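Local coordinates for DNA mismatch repair protein PMS1 (PDB 3H4L) that binds ATP in a GHKL-type ATPase fold, probably hydrolyses it, and acts in yeast DNA mismatch repair, as other MutL homologues do, at residues C300-Y305 / Q312-F317; Y294-K299 / H341-V346; N216-S219 / G225-G228. All coordinates share one frame; numbering follows the deposited sequence.

Contact 1: residues C300-Y305 / Q312-F317; sequences CCNEVY and QFPAVF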
# COMPACT_ATOMS: atom_id res chain seq x y z
N CYS B 300 -16.02 25.86 14.91
CA CYS B 300 -16.93 25.67 16.03
C CYS B 300 -16.60 24.38 16.79
O CYS B 300 -16.50 24.40 18.02
CB CYS B 300 -18.38 25.63 15.54
SG CYS B 300 -19.58 25.41 16.88
N CYS B 301 -16.41 23.28 16.07
CA CYS B 301 -16.08 22.01 16.69
C CYS B 301 -14.86 22.17 17.58
O CYS B 301 -14.88 21.84 18.76
CB CYS B 301 -15.77 20.95 15.62
SG CYS B 301 -17.08 19.76 15.21
N ASN B 302 -13.79 22.71 17.00
CA ASN B 302 -12.54 22.92 17.72
C ASN B 302 -12.65 23.73 19.00
O ASN B 302 -12.16 23.31 20.04
CB ASN B 302 -11.51 23.57 16.79
CG ASN B 302 -11.08 22.64 15.66
OD1 ASN B 302 -10.67 21.50 15.90
ND2 ASN B 302 -11.16 23.14 14.43
N GLU B 303 -13.28 24.90 18.92
CA GLU B 303 -13.41 25.75 20.09
C GLU B 303 -14.21 25.07 21.21
O GLU B 303 -13.74 24.98 22.35
CB GLU B 303 -14.05 27.08 19.71
CG GLU B 303 -15.50 27.00 19.29
CD GLU B 303 -15.93 28.22 18.51
OE1 GLU B 303 -17.15 28.38 18.27
OE2 GLU B 303 -15.04 29.02 18.13
N VAL B 304 -15.40 24.58 20.87
CA VAL B 304 -16.26 23.90 21.83
C VAL B 304 -15.52 22.76 22.51
O VAL B 304 -15.76 22.47 23.68
CB VAL B 304 -17.51 23.31 21.14
CG1 VAL B 304 -18.39 22.61 22.16
CG2 VAL B 304 -18.28 24.41 20.43
N TYR B 305 -14.62 22.11 21.77
CA TYR B 305 -13.85 20.99 22.32
C TYR B 305 -12.74 21.48 23.25
O TYR B 305 -12.46 20.86 24.28
CB TYR B 305 -13.21 20.17 21.19
CG TYR B 305 -12.48 18.95 21.68
CD1 TYR B 305 -13.17 17.79 22.02
CD2 TYR B 305 -11.09 18.96 21.84
CE1 TYR B 305 -12.50 16.66 22.50
CE2 TYR B 305 -10.41 17.84 22.32
CZ TYR B 305 -11.12 16.70 22.65
OH TYR B 305 -10.46 15.60 23.14
N GLN B 312 -5.57 19.59 23.15
CA GLN B 312 -5.82 18.60 22.09
C GLN B 312 -6.96 18.97 21.16
O GLN B 312 -7.85 19.74 21.53
CB GLN B 312 -6.14 17.22 22.68
CG GLN B 312 -5.02 16.58 23.46
CD GLN B 312 -5.39 15.20 23.92
OE1 GLN B 312 -6.39 15.01 24.62
NE2 GLN B 312 -4.58 14.22 23.54
N PHE B 313 -6.93 18.41 19.96
CA PHE B 313 -7.97 18.64 18.95
C PHE B 313 -8.77 17.35 18.81
O PHE B 313 -8.24 16.25 18.94
CB PHE B 313 -7.35 19.01 17.61
CG PHE B 313 -6.48 20.22 17.66
CD1 PHE B 313 -5.15 20.13 18.07
CD2 PHE B 313 -6.99 21.47 17.33
CE1 PHE B 313 -4.35 21.26 18.15
CE2 PHE B 313 -6.19 22.61 17.41
CZ PHE B 313 -4.87 22.50 17.82
N PRO B 314 -10.08 17.48 18.54
CA PRO B 314 -10.93 16.30 18.39
C PRO B 314 -10.88 15.62 17.03
O PRO B 314 -10.76 16.29 16.00
CB PRO B 314 -12.31 16.85 18.68
CG PRO B 314 -12.24 18.21 18.04
CD PRO B 314 -10.88 18.71 18.48
N ALA B 315 -10.96 14.30 17.03
CA ALA B 315 -11.01 13.55 15.79
C ALA B 315 -12.49 13.68 15.39
O ALA B 315 -13.38 13.48 16.22
CB ALA B 315 -10.65 12.09 16.02
N VAL B 316 -12.76 14.01 14.13
CA VAL B 316 -14.14 14.20 13.70
C VAL B 316 -14.61 13.35 12.53
O VAL B 316 -13.89 13.15 11.56
CB VAL B 316 -14.41 15.66 13.32
CG1 VAL B 316 -15.91 15.89 13.16
CG2 VAL B 316 -13.81 16.58 14.37
N PHE B 317 -15.85 12.88 12.65
CA PHE B 317 -16.51 12.06 11.64
C PHE B 317 -18.00 12.36 11.81
O PHE B 317 -18.73 11.59 12.42
CB PHE B 317 -16.27 10.57 11.88
CG PHE B 317 -14.83 10.18 11.88
CD1 PHE B 317 -14.18 9.91 13.08
CD2 PHE B 317 -14.11 10.11 10.69
CE1 PHE B 317 -12.83 9.55 13.09
CE2 PHE B 317 -12.76 9.75 10.69
CZ PHE B 317 -12.12 9.47 11.89
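Tyr-305 meets Pro-314 because its CG stands opposite the backbone N (chi1 -176°), which swings the phenol ring off the helix and over the incoming chain. Asn-302, one turn earlier, keeps its CG opposite the carbonyl carbon instead (chi1 -67°), and its amide oxygen reaches the CD corner of the proline. The ring of Tyr-305 takes Pro-314 on one face: CB lies 3.7 Å from the ring centroid and 15° off its normal, a CH-pi contact, while Pro-314 CD comes within 3.4 Å of Tyr-305 CD2. At the ring edge, in its plane, the carbonyl oxygen of Gln-312 sits 3.3 Å from Tyr-305 CE2. Asn-302 OD1 lies 3.8 Å from Pro-314 CD and also reaches the edge of the Phe-313 ring, with amide and ring nearly perpendicular. That oxygen is held by Gln-283 NE2, which also bonds Pro-314 O, so one amide ties helix to loop. The last turn of helix 295-306 is thereby fixed on the chain leading into strand 316-321. This is the return half of a beta-alpha-beta crossover between parallel strands 283-287 and 316-321, in keeping with the S5-like domain of MutL proteins.

Contact 2: residues Y294-K299 / H341-V346; sequences YSTLLK and HNERAV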
# COMPACT_ATOMS: atom_id res chain seq x y z
N TYR B 294 -16.38 22.44 5.16
CA TYR B 294 -17.10 23.30 6.11
C TYR B 294 -16.11 23.95 7.08
O TYR B 294 -16.00 23.52 8.23
CB TYR B 294 -18.08 22.46 6.93
CG TYR B 294 -19.47 23.02 7.07
CD1 TYR B 294 -19.68 24.39 7.19
CD2 TYR B 294 -20.57 22.17 7.11
CE1 TYR B 294 -20.97 24.90 7.36
CE2 TYR B 294 -21.85 22.66 7.29
CZ TYR B 294 -22.05 24.02 7.41
OH TYR B 294 -23.33 24.50 7.59
N SER B 295 -15.40 24.97 6.62
CA SER B 295 -14.43 25.66 7.48
C SER B 295 -15.08 26.15 8.78
O SER B 295 -14.58 25.89 9.88
CB SER B 295 -13.80 26.83 6.73
N THR B 296 -16.20 26.85 8.63
CA THR B 296 -16.93 27.40 9.76
C THR B 296 -17.33 26.37 10.82
O THR B 296 -17.06 26.56 12.01
CB THR B 296 -18.19 28.16 9.27
OG1 THR B 296 -19.01 28.53 10.38
CG2 THR B 296 -18.99 27.30 8.31
N LEU B 297 -17.95 25.27 10.40
CA LEU B 297 -18.38 24.24 11.35
C LEU B 297 -17.22 23.55 12.07
O LEU B 297 -17.40 23.03 13.18
CB LEU B 297 -19.24 23.18 10.66
CG LEU B 297 -19.85 22.13 11.60
CD1 LEU B 297 -20.80 22.80 12.60
CD2 LEU B 297 -20.60 21.09 10.78
N LEU B 298 -16.04 23.53 11.45
CA LEU B 298 -14.90 22.90 12.11
C LEU B 298 -14.40 23.84 13.20
O LEU B 298 -14.13 23.40 14.32
CB LEU B 298 -13.77 22.62 11.11
CG LEU B 298 -13.90 21.32 10.31
CD1 LEU B 298 -12.63 21.10 9.51
CD2 LEU B 298 -14.15 20.15 11.25
N LYS B 299 -14.30 25.12 12.88
CA LYS B 299 -13.86 26.10 13.86
C LYS B 299 -14.71 25.89 15.10
O LYS B 299 -14.19 25.74 16.20
CB LYS B 299 -14.03 27.51 13.32
N HIS B 341 -28.97 27.20 4.98
CA HIS B 341 -29.96 28.26 5.20
C HIS B 341 -29.87 28.84 6.60
O HIS B 341 -30.18 28.16 7.59
CB HIS B 341 -31.37 27.69 4.97
CG HIS B 341 -32.45 28.70 5.16
ND1 HIS B 341 -32.62 29.78 4.32
CD2 HIS B 341 -33.42 28.81 6.10
CE1 HIS B 341 -33.65 30.50 4.73
NE2 HIS B 341 -34.15 29.93 5.81
N ASN B 342 -29.45 30.10 6.69
CA ASN B 342 -29.30 30.77 7.98
C ASN B 342 -28.18 30.05 8.73
O ASN B 342 -28.36 29.61 9.87
CB ASN B 342 -30.62 30.69 8.77
CG ASN B 342 -30.66 31.64 9.95
OD1 ASN B 342 -29.73 31.71 10.75
ND2 ASN B 342 -31.76 32.37 10.07
N GLU B 343 -27.03 29.92 8.09
CA GLU B 343 -25.90 29.22 8.68
C GLU B 343 -25.50 29.77 10.05
O GLU B 343 -25.00 29.03 10.90
CB GLU B 343 -24.70 29.24 7.73
CG GLU B 343 -23.59 28.25 8.10
CD GLU B 343 -22.83 27.72 6.89
OE1 GLU B 343 -23.45 27.05 6.03
OE2 GLU B 343 -21.60 27.97 6.79
N ARG B 344 -25.73 31.07 10.28
CA ARG B 344 -25.39 31.69 11.56
C ARG B 344 -26.13 31.01 12.72
O ARG B 344 -25.54 30.72 13.76
CB ARG B 344 -25.72 33.18 11.52
N ALA B 345 -27.43 30.76 12.54
CA ALA B 345 -28.23 30.10 13.56
C ALA B 345 -27.69 28.68 13.75
O ALA B 345 -27.38 28.27 14.86
CB ALA B 345 -29.69 30.06 13.14
N VAL B 346 -27.58 27.94 12.65
CA VAL B 346 -27.06 26.58 12.69
C VAL B 346 -25.82 26.52 13.58
O VAL B 346 -25.77 25.80 14.57
CB VAL B 346 -26.66 26.08 11.28
CG1 VAL B 346 -26.06 24.69 11.37
CG2 VAL B 346 -27.87 26.07 10.36
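The ring of Tyr-294 carries Leu-297 CB, from the first turn of the helix that Tyr-294 precedes, over one face, offset toward the rim and 3.6 Å above the plane, and receives the carboxylate of Glu-343 at its edge. There Glu-343 OE2 lies close to the ring plane, 3.2 Å from Tyr-294 CE1. The carboxylate is not coplanar with the ring but turned 54° against it, and its other oxygen, OE1, comes to 3.0 Å from Tyr-294 OH. OE1 accepts a hydrogen bond from the backbone N of Leu-340, which fixes the carboxylate from the loop just before helix 343-362. From helix 295-306 the methyl CG2 of Thr-296 comes to 3.1 Å from Glu-343 OE2, so a single carboxylate meets phenol and methyl together. In Glu-343, CG is anti to the backbone N (chi1 -166°) and the chain bends at chi2, which turns the acid across to the neighbouring helix. Asn-342 starts helix 343-362 as N-cap: its OD1 accepts from Ala-345 N at 3.1 Å, in the carbonyl plane. Tyr-294 and Leu-297 also pack on Leu-320 of strand 316-321. Here the N-terminal ends of two helices meet, the crossover helix 295-306, packed on strands 283-287 and 316-321, beside the C-terminal helix 343-362, as suits an alpha/beta domain of the S5 type.

Contact 3: residues N216-S219 / G225-G228; sequences NISS and GMRG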
# COMPACT_ATOMS: atom_id res chain seq x y z
N ASN B 216 -16.01 0.99 8.99
CA ASN B 216 -15.07 1.64 8.07
C ASN B 216 -13.99 2.47 8.76
O ASN B 216 -12.87 2.54 8.27
CB ASN B 216 -15.82 2.51 7.05
CG ASN B 216 -16.56 1.69 6.02
OD1 ASN B 216 -16.14 0.58 5.69
ND2 ASN B 216 -17.65 2.22 5.49
N ILE B 217 -14.31 3.11 9.88
CA ILE B 217 -13.29 3.90 10.56
C ILE B 217 -12.27 2.92 11.10
O ILE B 217 -11.07 3.18 11.08
CB ILE B 217 -13.86 4.72 11.74
CG1 ILE B 217 -14.78 5.82 11.21
CG2 ILE B 217 -12.71 5.34 12.56
CD1 ILE B 217 -15.39 6.68 12.29
N SER B 218 -12.76 1.77 11.57
CA SER B 218 -11.88 0.75 12.12
C SER B 218 -10.97 0.10 11.07
O SER B 218 -9.85 -0.32 11.39
CB SER B 218 -12.71 -0.33 12.83
OG SER B 218 -13.04 0.09 14.14
N SER B 219 -11.46 0.02 9.84
CA SER B 219 -10.68 -0.55 8.75
C SER B 219 -9.66 0.49 8.30
O SER B 219 -8.48 0.20 8.14
CB SER B 219 -11.58 -0.90 7.57
OG SER B 219 -12.62 -1.77 7.97
N GLY B 225 -8.32 3.65 15.72
CA GLY B 225 -9.29 4.53 15.09
C GLY B 225 -10.49 4.87 15.94
O GLY B 225 -10.98 6.00 15.92
N MET B 226 -10.97 3.88 16.70
CA MET B 226 -12.13 4.05 17.56
C MET B 226 -11.77 4.46 18.99
O MET B 226 -12.59 5.01 19.71
CB MET B 226 -12.95 2.76 17.61
CG MET B 226 -13.81 2.48 16.39
SD MET B 226 -15.20 3.63 16.22
CE MET B 226 -15.29 3.73 14.47
N ARG B 227 -10.53 4.17 19.40
CA ARG B 227 -10.08 4.50 20.75
C ARG B 227 -10.34 5.98 21.05
O ARG B 227 -9.79 6.86 20.39
CB ARG B 227 -8.58 4.19 20.90
CG ARG B 227 -8.10 4.10 22.34
CD ARG B 227 -6.64 3.66 22.42
NE ARG B 227 -5.71 4.70 21.96
CZ ARG B 227 -4.40 4.51 21.80
NH1 ARG B 227 -3.86 3.33 22.06
NH2 ARG B 227 -3.63 5.51 21.40
N GLY B 228 -11.18 6.24 22.04
CA GLY B 228 -11.50 7.61 22.41
C GLY B 228 -12.72 8.16 21.70
O GLY B 228 -13.14 9.29 21.97
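Met-226 reaches from the loop to Ile-217 and Ser-218 on helix 213-221, and its side chain is worth following outward. CB leaves the backbone pointing neither straight at the helix nor away from it, and itself touches neither residue. CG is the first atom to touch: it stands opposite the carbonyl carbon (chi1 -77°) and lies 3.4 Å from Ser-218 OG. At SD the chain, already bent at chi2, turns once more, and the sulfur serves as the corner rather than as a contact of its own. CE ends against Ile-217, the two side chains crossing at about a right angle. It lies 3.2 Å from Ile-217 CB, 3.6 Å from CG2 and 3.7 Å from CD1, so the methyl meets both branches of the isoleucine.

The two segments belong to a helix-loop-strand connection: helix 213-221 ends, the chain doubles back, and residues 225-228 lead into strand 229-237, an outer strand of the four-stranded sheet. Met-226 folds the returning chain against the helix it has just left. Gly-225, with no side chain to hold the backbones apart, brings its CA to 5.5 Å from Ser-218 CA, and its carbonyl oxygen faces Ile-217 CG2 at 3.8 Å. Farther along, Gly-228 has a positive phi of 92°, a conformation glycine adopts readily, and its backbone is hydrogen-bonded to that of Gln-270. Arg-227 extends to the second subunit, where it packs on Val-130 of that chain and forms a long, weak ion pair with its Asp-128.

Overall arrangement
Contacts 1 and 2 grip opposite ends of helix 295-306: contact 2 sets its start against helix 343-362, contact 1 its finish against the chain entering strand 316-321. Contact 3 is about 26 Å from contact 2 between centres, yet touches contact 1 where Phe-317 CD1 meets Ile-217 CD1 at 3.5 Å. All are partly buried: contact 1 sets exposed Phe-313 beside buried Tyr-305 and Pro-314, contact 2 buries Tyr-294 but not fully Thr-296 and Glu-343, and contact 3 buries Ile-217 and Gly-225. Their chemistry differs: proline against an aromatic face, a carboxylate among phenol and methyl, and methionine on isoleucine. Only contact 3 has segments reaching the second subunit.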